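Ribonucleotide monophosphatase NagD (Escherichia coli, PDB 2C4N) catalyses the magnesium-dependent hydrolysis of ribonucleoside 5'-phosphates to nucleoside and phosphate, probably acting on a broad range of phosphorylated substrates, as a HAD-superfamily phosphatase. Local coordinates at residues 12-17 and 22-27; 67-70 and 76-79; 118-123 and 151-156. All coordinates share one frame; numbering follows the deposited sequence.

Contact 1: residues 12-17 and 22-27; sequences GVLMHD and PGAAEF
Phe27 N donates a 2.9 Å backbone hydrogen bond to Gly23 O, and this bond closes the first turn of helix 24-33 and brings Ala24 and Phe27 onto the side that faces Leu14. Gly23 occupies the N-cap position with a positive phi of 96°, a conformation that suits glycine. Between the segments the interaction is apolar and rests on one methyl group: Leu14 CD2 lies 4.0 Å from Ala24 CB and 4.2 Å from Phe27 CD2, in apolar contact with both the alanine methyl and the phenylalanine ring. With CG anti to its carbonyl carbon (chi1 -63°) and an extended second torsion, the leucine brings this branch forward although its CB does not point at the helix. The Phe27 side chain crosses that of Leu14 at about a right angle, and the methyl meets the ring obliquely near CD2. Ala24 CB also rests 3.7 Å from the backbone oxygen of Leu14, the residue whose backbone is hydrogen-bonded to Val21.

Residues 12-17 follow the nucleophile-bearing loop of the HAD fold, in the region of the family's squiggle and flap. Here Gly12 N bonds Met15 O at 2.9 Å, pinching residues 12-15 into a closed loop before the small hairpin of strands 15-16 and 19-20. The contact therefore joins the start of this hairpin to the helix that follows it. Cys8 of strand 5-9 touches both Leu14 and Phe27, while Phe56 of helix 49-58 packs against Leu14 as well.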
ATOM      1  N   GLY A  12     -24.599  11.202  10.743  1.00 16.73           N
ATOM      2  CA  GLY A  12     -25.237  10.396   9.716  1.00 16.93           C
ATOM      3  C   GLY A  12     -26.299   9.474  10.287  1.00 16.75           C
ATOM      4  O   GLY A  12     -26.942   8.726   9.553  1.00 17.36           O
ATOM      5  N   VAL A  13     -26.483   9.536  11.603  1.00 15.67           N
ATOM      6  CA  VAL A  13     -27.458   8.705  12.301  1.00 15.68           C
ATOM      7  C   VAL A  13     -28.409   9.567  13.137  1.00 15.78           C
ATOM      8  O   VAL A  13     -29.628   9.495  12.984  1.00 15.46           O
ATOM      9  CB  VAL A  13     -26.751   7.703  13.245  1.00 15.84           C
ATOM     10  CG1 VAL A  13     -27.786   6.876  14.001  1.00 16.17           C
ATOM     11  CG2 VAL A  13     -25.814   6.794  12.440  1.00 16.56           C
ATOM     12  N   LEU A  14     -27.839  10.388  14.014  1.00 15.45           N
ATOM     13  CA  LEU A  14     -28.630  11.249  14.885  1.00 16.76           C
ATOM     14  C   LEU A  14     -28.546  12.695  14.425  1.00 17.40           C
ATOM     15  O   LEU A  14     -29.493  13.472  14.588  1.00 16.89           O
ATOM     16  CB  LEU A  14     -28.120  11.138  16.329  1.00 14.47           C
ATOM     17  CG  LEU A  14     -28.244   9.748  16.971  1.00 15.87           C
ATOM     18  CD1 LEU A  14     -27.621   9.745  18.363  1.00 14.26           C
ATOM     19  CD2 LEU A  14     -29.709   9.363  17.049  1.00 16.12           C
ATOM     20  N   MET A  15     -27.405  13.046  13.872  1.00 17.08           N
ATOM     21  CA  MET A  15     -27.155  14.386  13.360  1.00 18.90           C
ATOM     22  C   MET A  15     -26.650  14.430  11.918  1.00 21.11           C
ATOM     23  O   MET A  15     -25.844  13.662  11.529  1.00 19.69           O
ATOM     24  CB  MET A  15     -26.168  15.126  14.240  1.00 19.72           C
ATOM     25  CG  MET A  15     -26.565  15.215  15.649  1.00 23.70           C
ATOM     26  SD  MET A  15     -27.914  16.286  16.016  1.00 24.67           S
ATOM     27  CE  MET A  15     -27.085  17.639  15.886  1.00 24.78           C
ATOM     28  N   HIS A  16     -27.131  15.406  11.170  1.00 19.87           N
ATOM     29  CA  HIS A  16     -26.448  15.889  10.017  1.00 24.06           C
ATOM     30  C   HIS A  16     -25.882  17.247  10.255  1.00 27.48           C
ATOM     31  O   HIS A  16     -26.547  18.221  10.253  1.00 24.36           O
ATOM     32  CB  HIS A  16     -27.294  15.889   8.771  1.00 28.62           C
ATOM     33  CG  HIS A  16     -27.694  14.536   8.305  1.00 30.52           C
ATOM     34  ND1 HIS A  16     -28.999  14.172   8.146  1.00 32.55           N
ATOM     35  CD2 HIS A  16     -26.964  13.473   7.948  1.00 31.60           C
ATOM     36  CE1 HIS A  16     -29.057  12.937   7.716  1.00 30.75           C
ATOM     37  NE2 HIS A  16     -27.834  12.488   7.595  1.00 31.36           N
ATOM     38  N   ASP A  17     -24.603  17.207  10.508  1.00 28.63           N
ATOM     39  CA  ASP A  17     -23.925  18.309  11.009  1.00 31.39           C
ATOM     40  C   ASP A  17     -24.581  18.860  12.247  1.00 30.63           C
ATOM     41  O   ASP A  17     -24.630  18.257  13.252  1.00 30.43           O
ATOM     42  CB  ASP A  17     -23.937  19.381   9.949  1.00 69.54           C
ATOM     43  CG  ASP A  17     -22.637  19.885   9.673  1.00 75.14           C
ATOM     44  OD1 ASP A  17     -22.225  20.875  10.317  1.00 76.60           O
ATOM     45  OD2 ASP A  17     -22.003  19.280   8.786  1.00 77.42           O
ATOM     46  N   PRO A  22     -34.589  13.600  11.544  1.00 23.68           N
ATOM     47  CA  PRO A  22     -35.973  13.447  12.006  1.00 25.00           C
ATOM     48  C   PRO A  22     -36.182  12.145  12.777  1.00 24.01           C
ATOM     49  O   PRO A  22     -35.830  11.067  12.298  1.00 25.69           O
ATOM     50  CB  PRO A  22     -36.769  13.486  10.706  1.00 26.52           C
ATOM     51  CG  PRO A  22     -35.972  14.446   9.872  1.00 26.93           C
ATOM     52  CD  PRO A  22     -34.546  13.984  10.122  1.00 25.04           C
ATOM     53  N   GLY A  23     -36.750  12.250  13.974  1.00 23.57           N
ATOM     54  CA  GLY A  23     -36.994  11.069  14.785  1.00 23.34           C
ATOM     55  C   GLY A  23     -35.918  10.762  15.816  1.00 22.89           C
ATOM     56  O   GLY A  23     -36.121   9.928  16.701  1.00 22.46           O
ATOM     57  N   ALA A  24     -34.774  11.432  15.713  1.00 21.91           N
ATOM     58  CA  ALA A  24     -33.668  11.208  16.641  1.00 21.79           C
ATOM     59  C   ALA A  24     -34.072  11.400  18.099  1.00 21.15           C
ATOM     60  O   ALA A  24     -33.798  10.549  18.942  1.00 19.85           O
ATOM     61  CB  ALA A  24     -32.500  12.134  16.300  1.00 18.35           C
ATOM     62  N   ALA A  25     -34.722  12.520  18.394  1.00 21.24           N
ATOM     63  CA  ALA A  25     -35.143  12.809  19.762  1.00 22.85           C
ATOM     64  C   ALA A  25     -36.020  11.697  20.335  1.00 22.66           C
ATOM     65  O   ALA A  25     -35.758  11.186  21.425  1.00 21.01           O
ATOM     66  CB  ALA A  25     -35.882  14.145  19.810  1.00 24.96           C
ATOM     67  N   GLU A  26     -37.058  11.319  19.594  1.00 23.72           N
ATOM     68  CA  GLU A  26     -37.976  10.275  20.033  1.00 25.39           C
ATOM     69  C   GLU A  26     -37.258   8.936  20.197  1.00 24.25           C
ATOM     70  O   GLU A  26     -37.531   8.180  21.132  1.00 22.69           O
ATOM     71  CB  GLU A  26     -39.118  10.126  19.025  1.00 54.43           C
ATOM     72  CG  GLU A  26     -40.245   9.221  19.492  1.00 64.62           C
ATOM     73  CD  GLU A  26     -40.986   9.779  20.693  1.00 69.88           C
ATOM     74  OE1 GLU A  26     -40.350   9.992  21.748  1.00 72.73           O
ATOM     75  OE2 GLU A  26     -42.209  10.008  20.582  1.00 73.39           O
ATOM     76  N   PHE A  27     -36.341   8.646  19.280  1.00 23.46           N
ATOM     77  CA  PHE A  27     -35.580   7.404  19.323  1.00 21.85           C
ATOM     78  C   PHE A  27     -34.784   7.316  20.619  1.00 20.80           C
ATOM     79  O   PHE A  27     -34.867   6.326  21.345  1.00 20.52           O
ATOM     80  CB  PHE A  27     -34.626   7.335  18.126  1.00 20.99           C
ATOM     81  CG  PHE A  27     -33.688   6.163  18.157  1.00 21.03           C
ATOM     82  CD1 PHE A  27     -34.170   4.860  18.078  1.00 20.36           C
ATOM     83  CD2 PHE A  27     -32.314   6.363  18.252  1.00 20.76           C
ATOM     84  CE1 PHE A  27     -33.298   3.770  18.091  1.00 21.10           C
ATOM     85  CE2 PHE A  27     -31.433   5.282  18.266  1.00 21.07           C
ATOM     86  CZ  PHE A  27     -31.927   3.981  18.184  1.00 20.57           C
TER

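Contact 2: residues 67-70 and 76-79; sequences VFYT and ADFL
A strand-to-helix connection at the edge of the Rossmann-like HAD core holds this contact: strand 68-70, outermost in the six-stranded parallel sheet, runs straight into helix 71-80, and Tyr69 of the strand reaches Asp77 in the helix. Their CA atoms are 10.6 Å apart, so the link is made by side chains that approach from opposite directions. Tyr69 sets out with CG anti to its backbone N (chi1 -160°), which carries the hydroxyl end of the ring up to the helix, while the carboxylate of Asp77 extends to meet it.

The hydroxyl is the donor, and the bond from Tyr69 OH to Asp77 OD2 is short, at 2.6 Å. The acceptor lies at the edge of the ring, in its plane, and the ring and carboxylate planes are only 24° apart. Asp77 OD1 forms a salt bridge with Arg80 one turn on, so the two carboxylate oxygens serve different partners; the nearby arginine would probably favour the ionised carboxylate. Backbone bonds to Leu40 and Thr42 tie Tyr69 to strand 38-42, and Thr70 OG1 caps the helix by accepting from Met73 N. The residue after Asp77, Phe78, meets Phe211 of a second subunit.

Asp77 OD2 accepts the tyrosine through its anti lone pair, directed away from OD1, and comes within 3.3 Å of ring carbon CE1 of Tyr69.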
ATOM      1  N   VAL A  67     -23.743  10.715  28.346  1.00 19.85           N
ATOM      2  CA  VAL A  67     -23.925   9.668  27.354  1.00 18.82           C
ATOM      3  C   VAL A  67     -22.913   9.713  26.221  1.00 16.78           C
ATOM      4  O   VAL A  67     -22.691   8.700  25.563  1.00 17.25           O
ATOM      5  CB  VAL A  67     -25.354   9.674  26.740  1.00 23.43           C
ATOM      6  CG1 VAL A  67     -26.382   9.465  27.831  1.00 26.54           C
ATOM      7  CG2 VAL A  67     -25.612  10.973  25.982  1.00 23.01           C
ATOM      8  N   PHE A  68     -22.275  10.861  26.003  1.00 15.90           N
ATOM      9  CA  PHE A  68     -21.306  10.970  24.914  1.00 16.87           C
ATOM     10  C   PHE A  68     -19.969  10.288  25.161  1.00 17.02           C
ATOM     11  O   PHE A  68     -19.440  10.292  26.271  1.00 15.88           O
ATOM     12  CB  PHE A  68     -21.058  12.442  24.556  1.00 17.67           C
ATOM     13  CG  PHE A  68     -22.266  13.136  24.019  1.00 17.70           C
ATOM     14  CD1 PHE A  68     -23.074  13.909  24.852  1.00 16.71           C
ATOM     15  CD2 PHE A  68     -22.643  12.960  22.689  1.00 16.99           C
ATOM     16  CE1 PHE A  68     -24.245  14.492  24.365  1.00 16.17           C
ATOM     17  CE2 PHE A  68     -23.807  13.537  22.198  1.00 18.21           C
ATOM     18  CZ  PHE A  68     -24.610  14.304  23.038  1.00 16.06           C
ATOM     19  N   TYR A  69     -19.428   9.689  24.104  1.00 17.44           N
ATOM     20  CA  TYR A  69     -18.133   9.026  24.183  1.00 17.09           C
ATOM     21  C   TYR A  69     -17.429   9.294  22.860  1.00 16.81           C
ATOM     22  O   TYR A  69     -17.889   8.862  21.805  1.00 17.85           O
ATOM     23  CB  TYR A  69     -18.307   7.517  24.399  1.00 16.08           C
ATOM     24  CG  TYR A  69     -17.079   6.839  24.957  1.00 16.95           C
ATOM     25  CD1 TYR A  69     -16.481   7.300  26.131  1.00 18.07           C
ATOM     26  CD2 TYR A  69     -16.513   5.734  24.318  1.00 17.16           C
ATOM     27  CE1 TYR A  69     -15.346   6.678  26.660  1.00 17.23           C
ATOM     28  CE2 TYR A  69     -15.379   5.104  24.837  1.00 18.11           C
ATOM     29  CZ  TYR A  69     -14.801   5.581  26.006  1.00 18.89           C
ATOM     30  OH  TYR A  69     -13.681   4.963  26.523  1.00 18.66           O
ATOM     31  N   THR A  70     -16.325  10.031  22.918  1.00 16.00           N
ATOM     32  CA  THR A  70     -15.570  10.371  21.719  1.00 15.29           C
ATOM     33  C   THR A  70     -14.259   9.601  21.680  1.00 15.30           C
ATOM     34  O   THR A  70     -13.863   8.978  22.665  1.00 14.42           O
ATOM     35  CB  THR A  70     -15.215  11.863  21.697  1.00 17.45           C
ATOM     36  OG1 THR A  70     -14.202  12.113  22.678  1.00 15.47           O
ATOM     37  CG2 THR A  70     -16.441  12.711  22.024  1.00 17.66           C
ATOM     38  N   ALA A  76      -8.004   8.552  26.125  1.00 18.22           N
ATOM     39  CA  ALA A  76      -7.596   8.817  27.502  1.00 19.27           C
ATOM     40  C   ALA A  76      -7.813   7.557  28.336  1.00 19.71           C
ATOM     41  O   ALA A  76      -6.970   7.194  29.150  1.00 20.29           O
ATOM     42  CB  ALA A  76      -8.407   9.986  28.086  1.00 16.78           C
ATOM     43  N   ASP A  77      -8.945   6.888  28.124  1.00 18.05           N
ATOM     44  CA  ASP A  77      -9.253   5.667  28.861  1.00 18.21           C
ATOM     45  C   ASP A  77      -8.243   4.579  28.536  1.00 19.28           C
ATOM     46  O   ASP A  77      -7.874   3.786  29.398  1.00 19.26           O
ATOM     47  CB  ASP A  77     -10.662   5.163  28.533  1.00 23.42           C
ATOM     48  CG  ASP A  77     -11.746   5.947  29.251  1.00 25.61           C
ATOM     49  OD1 ASP A  77     -11.445   6.550  30.301  1.00 27.46           O
ATOM     50  OD2 ASP A  77     -12.904   5.942  28.780  1.00 27.13           O
ATOM     51  N   PHE A  78      -7.804   4.545  27.282  1.00 19.73           N
ATOM     52  CA  PHE A  78      -6.818   3.569  26.839  1.00 21.81           C
ATOM     53  C   PHE A  78      -5.482   3.810  27.544  1.00 21.73           C
ATOM     54  O   PHE A  78      -4.859   2.882  28.055  1.00 21.96           O
ATOM     55  CB  PHE A  78      -6.652   3.679  25.318  1.00 28.99           C
ATOM     56  CG  PHE A  78      -5.504   2.878  24.761  1.00 32.24           C
ATOM     57  CD1 PHE A  78      -4.200   3.365  24.822  1.00 34.26           C
ATOM     58  CD2 PHE A  78      -5.727   1.637  24.169  1.00 36.99           C
ATOM     59  CE1 PHE A  78      -3.135   2.632  24.303  1.00 34.40           C
ATOM     60  CE2 PHE A  78      -4.666   0.897  23.646  1.00 36.48           C
ATOM     61  CZ  PHE A  78      -3.368   1.393  23.715  1.00 35.79           C
ATOM     62  N   LEU A  79      -5.063   5.068  27.580  1.00 21.29           N
ATOM     63  CA  LEU A  79      -3.793   5.452  28.186  1.00 23.50           C
ATOM     64  C   LEU A  79      -3.774   5.402  29.713  1.00 26.50           C
ATOM     65  O   LEU A  79      -2.715   5.228  30.325  1.00 23.48           O
ATOM     66  CB  LEU A  79      -3.409   6.849  27.696  1.00 21.60           C
ATOM     67  CG  LEU A  79      -3.151   6.900  26.182  1.00 22.83           C
ATOM     68  CD1 LEU A  79      -2.975   8.331  25.716  1.00 22.71           C
ATOM     69  CD2 LEU A  79      -1.920   6.073  25.865  1.00 22.88           C
TER

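Contact 3: residues 118-123 and 151-156; sequences ETRSYN and GFYPAC
Glu118, Arg120 and Tyr153 carry most of this contact between two loops of the cap domain, each leading into a helix: residues 118-123 precede helix 124-135, and residues 151-156 precede helix 156-167. Glu118 bends at chi2 (71°), which brings its carboxylate up against the backbone oxygen of Pro154. Glu118 OE2 comes to 2.9 Å from Pro154 O, a pairing of two acceptors that is not a hydrogen bond. Trp124 NE1 of a third subunit makes weak hydrogen bonds to both oxygens, and this shared donor probably eases their closeness. The other carboxylate oxygen, Glu118 OE1, receives a weak hydrogen bond of 2.8 Å from Thr119 N, bent to 125° at the hydrogen.

Arg120 stands in a type I beta turn from Thr119 to Tyr122. Within it Thr119 OG1 accepts from Ser121 N at 3.1 Å, forming an ST turn, and Arg120 N is hydrogen-bonded to OE2 of Glu92, outside the turn. From this turn the arginine chain runs extended from CG to NE and delivers its guanidinium to the tyrosine. His128 of the third subunit meets the Tyr153 ring edge-to-face, so the loops also form part of an interface in the assembly. Ala155 lies at the N-cap of helix 156-167, with its side chain about 5 Å from that of Asp146, a residue thought to confer substrate specificity.

Arg120 NH2 comes obliquely on Tyr153 CE2, a short contact of 3.1 Å in which the guanidinium and ring planes stand 85° apart.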
ATOM      1  N   GLU A 118      -6.512  15.861  16.550  1.00 18.59           N
ATOM      2  CA  GLU A 118      -6.767  16.856  15.519  1.00 19.74           C
ATOM      3  C   GLU A 118      -6.413  18.249  16.031  1.00 19.80           C
ATOM      4  O   GLU A 118      -6.663  18.588  17.190  1.00 16.02           O
ATOM      5  CB  GLU A 118      -8.237  16.825  15.084  1.00 31.96           C
ATOM      6  CG  GLU A 118      -8.733  18.130  14.465  1.00 39.06           C
ATOM      7  CD  GLU A 118      -8.158  18.430  13.085  1.00 42.68           C
ATOM      8  OE1 GLU A 118      -6.972  18.131  12.828  1.00 42.09           O
ATOM      9  OE2 GLU A 118      -8.902  18.992  12.251  1.00 46.59           O
ATOM     10  N   THR A 119      -5.805  19.048  15.165  1.00 18.60           N
ATOM     11  CA  THR A 119      -5.455  20.411  15.527  1.00 18.20           C
ATOM     12  C   THR A 119      -5.204  21.208  14.263  1.00 20.08           C
ATOM     13  O   THR A 119      -4.433  20.793  13.402  1.00 17.59           O
ATOM     14  CB  THR A 119      -4.203  20.474  16.427  1.00 22.24           C
ATOM     15  OG1 THR A 119      -3.827  21.847  16.608  1.00 23.89           O
ATOM     16  CG2 THR A 119      -3.043  19.703  15.806  1.00 22.85           C
ATOM     17  N   ARG A 120      -5.877  22.345  14.144  1.00 21.89           N
ATOM     18  CA  ARG A 120      -5.714  23.188  12.972  1.00 24.37           C
ATOM     19  C   ARG A 120      -4.395  23.937  13.027  1.00 23.42           C
ATOM     20  O   ARG A 120      -4.089  24.723  12.135  1.00 24.57           O
ATOM     21  CB  ARG A 120      -6.860  24.189  12.869  1.00 46.37           C
ATOM     22  CG  ARG A 120      -8.234  23.582  12.658  1.00 51.69           C
ATOM     23  CD  ARG A 120      -9.173  24.686  12.230  1.00 58.34           C
ATOM     24  NE  ARG A 120     -10.495  24.218  11.837  1.00 63.25           N
ATOM     25  CZ  ARG A 120     -11.356  24.954  11.143  1.00 65.45           C
ATOM     26  NH1 ARG A 120     -11.023  26.181  10.769  1.00 66.52           N
ATOM     27  NH2 ARG A 120     -12.548  24.469  10.826  1.00 66.72           N
ATOM     28  N   SER A 121      -3.629  23.702  14.089  1.00 23.47           N
ATOM     29  CA  SER A 121      -2.329  24.339  14.261  1.00 23.32           C
ATOM     30  C   SER A 121      -1.220  23.399  13.810  1.00 21.88           C
ATOM     31  O   SER A 121      -0.040  23.732  13.903  1.00 21.81           O
ATOM     32  CB  SER A 121      -2.104  24.724  15.725  1.00 28.97           C
ATOM     33  OG  SER A 121      -2.925  25.822  16.090  1.00 34.49           O
ATOM     34  N   TYR A 122      -1.609  22.222  13.330  1.00 19.81           N
ATOM     35  CA  TYR A 122      -0.650  21.224  12.855  1.00 18.11           C
ATOM     36  C   TYR A 122       0.333  21.884  11.891  1.00 18.08           C
ATOM     37  O   TYR A 122      -0.077  22.607  10.979  1.00 17.02           O
ATOM     38  CB  TYR A 122      -1.381  20.099  12.121  1.00 20.03           C
ATOM     39  CG  TYR A 122      -0.494  18.962  11.645  1.00 20.07           C
ATOM     40  CD1 TYR A 122       0.090  18.080  12.549  1.00 21.41           C
ATOM     41  CD2 TYR A 122      -0.283  18.738  10.284  1.00 21.11           C
ATOM     42  CE1 TYR A 122       0.863  16.994  12.111  1.00 21.98           C
ATOM     43  CE2 TYR A 122       0.485  17.659   9.837  1.00 20.84           C
ATOM     44  CZ  TYR A 122       1.051  16.792  10.756  1.00 21.49           C
ATOM     45  OH  TYR A 122       1.802  15.725  10.318  1.00 21.97           O
ATOM     46  N   ASN A 123       1.624  21.633  12.087  1.00 20.71           N
ATOM     47  CA  ASN A 123       2.632  22.214  11.210  1.00 20.51           C
ATOM     48  C   ASN A 123       3.874  21.346  11.065  1.00 20.57           C
ATOM     49  O   ASN A 123       3.980  20.272  11.659  1.00 19.14           O
ATOM     50  CB  ASN A 123       3.033  23.616  11.703  1.00 20.16           C
ATOM     51  CG  ASN A 123       3.631  23.603  13.097  1.00 23.50           C
ATOM     52  OD1 ASN A 123       4.165  22.594  13.550  1.00 29.18           O
ATOM     53  ND2 ASN A 123       3.555  24.741  13.780  1.00 20.51           N
ATOM     54  N   GLY A 151     -16.044  18.323   4.374  1.00 39.96           N
ATOM     55  CA  GLY A 151     -15.374  18.778   3.170  1.00 37.50           C
ATOM     56  C   GLY A 151     -14.036  18.071   3.078  1.00 36.49           C
ATOM     57  O   GLY A 151     -13.969  16.844   3.189  1.00 36.85           O
ATOM     58  N   PHE A 152     -12.969  18.838   2.885  1.00 29.21           N
ATOM     59  CA  PHE A 152     -11.641  18.254   2.799  1.00 26.71           C
ATOM     60  C   PHE A 152     -10.748  18.724   3.935  1.00 25.62           C
ATOM     61  O   PHE A 152      -9.525  18.813   3.798  1.00 23.72           O
ATOM     62  CB  PHE A 152     -11.018  18.561   1.440  1.00 30.50           C
ATOM     63  CG  PHE A 152     -11.728  17.890   0.299  1.00 28.36           C
ATOM     64  CD1 PHE A 152     -12.593  18.606  -0.522  1.00 28.86           C
ATOM     65  CD2 PHE A 152     -11.562  16.524   0.070  1.00 30.74           C
ATOM     66  CE1 PHE A 152     -13.284  17.972  -1.558  1.00 29.32           C
ATOM     67  CE2 PHE A 152     -12.245  15.879  -0.959  1.00 30.27           C
ATOM     68  CZ  PHE A 152     -13.112  16.608  -1.778  1.00 29.16           C
ATOM     69  N   TYR A 153     -11.379  19.013   5.066  1.00 23.59           N
ATOM     70  CA  TYR A 153     -10.679  19.445   6.267  1.00 24.26           C
ATOM     71  C   TYR A 153      -9.820  18.297   6.778  1.00 21.46           C
ATOM     72  O   TYR A 153     -10.328  17.205   7.031  1.00 19.37           O
ATOM     73  CB  TYR A 153     -11.691  19.815   7.354  1.00 39.59           C
ATOM     74  CG  TYR A 153     -12.330  21.173   7.203  1.00 46.38           C
ATOM     75  CD1 TYR A 153     -12.488  21.767   5.951  1.00 49.46           C
ATOM     76  CD2 TYR A 153     -12.810  21.853   8.317  1.00 49.60           C
ATOM     77  CE1 TYR A 153     -13.107  23.010   5.819  1.00 51.70           C
ATOM     78  CE2 TYR A 153     -13.430  23.091   8.195  1.00 51.59           C
ATOM     79  CZ  TYR A 153     -13.575  23.662   6.944  1.00 52.07           C
ATOM     80  OH  TYR A 153     -14.189  24.885   6.827  1.00 54.21           O
ATOM     81  N   PRO A 154      -8.512  18.532   6.950  1.00 20.10           N
ATOM     82  CA  PRO A 154      -7.652  17.457   7.445  1.00 18.79           C
ATOM     83  C   PRO A 154      -8.140  16.949   8.799  1.00 17.38           C
ATOM     84  O   PRO A 154      -8.553  17.737   9.654  1.00 17.03           O
ATOM     85  CB  PRO A 154      -6.283  18.129   7.544  1.00 19.00           C
ATOM     86  CG  PRO A 154      -6.331  19.151   6.429  1.00 19.61           C
ATOM     87  CD  PRO A 154      -7.719  19.727   6.610  1.00 18.94           C
ATOM     88  N   ALA A 155      -8.106  15.631   8.972  1.00 19.64           N
ATOM     89  CA  ALA A 155      -8.510  14.993  10.217  1.00 18.83           C
ATOM     90  C   ALA A 155      -7.319  14.170  10.693  1.00 18.68           C
ATOM     91  O   ALA A 155      -6.290  14.116  10.017  1.00 18.15           O
ATOM     92  CB  ALA A 155      -9.724  14.098   9.985  1.00 17.43           C
ATOM     93  N   CYS A 156      -7.461  13.524  11.846  1.00 14.75           N
ATOM     94  CA  CYS A 156      -6.384  12.726  12.419  1.00 14.32           C
ATOM     95  C   CYS A 156      -5.575  11.884  11.427  1.00 14.01           C
ATOM     96  O   CYS A 156      -4.342  11.941  11.418  1.00 13.96           O
ATOM     97  CB  CYS A 156      -6.946  11.810  13.506  1.00 10.88           C
ATOM     98  SG  CYS A 156      -5.699  10.824  14.342  1.00 15.76           S
TER

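Overall arrangement
Contacts 1 and 2 belong to the HAD core and contact 3 to the cap; along the chain they follow one another without interleaving. Their centres are well separated: about 22 Å between contacts 1 and 2, 26 Å between 1 and 3, and 21 Å between 2 and 3, and none touches another. Contact 1 is closest to the magnesium ion, which is bound by Asp9, Asp11 and Asp201; the side chain of Leu14 is about 9 Å from the magnesium ion. In contact 2 the Tyr69 side chain is about 7 Å from that of Thr42, a probable substrate-binding residue, whereas the side chain of Ala155 in contact 3 is about 13 Å from the metal, on the cap side.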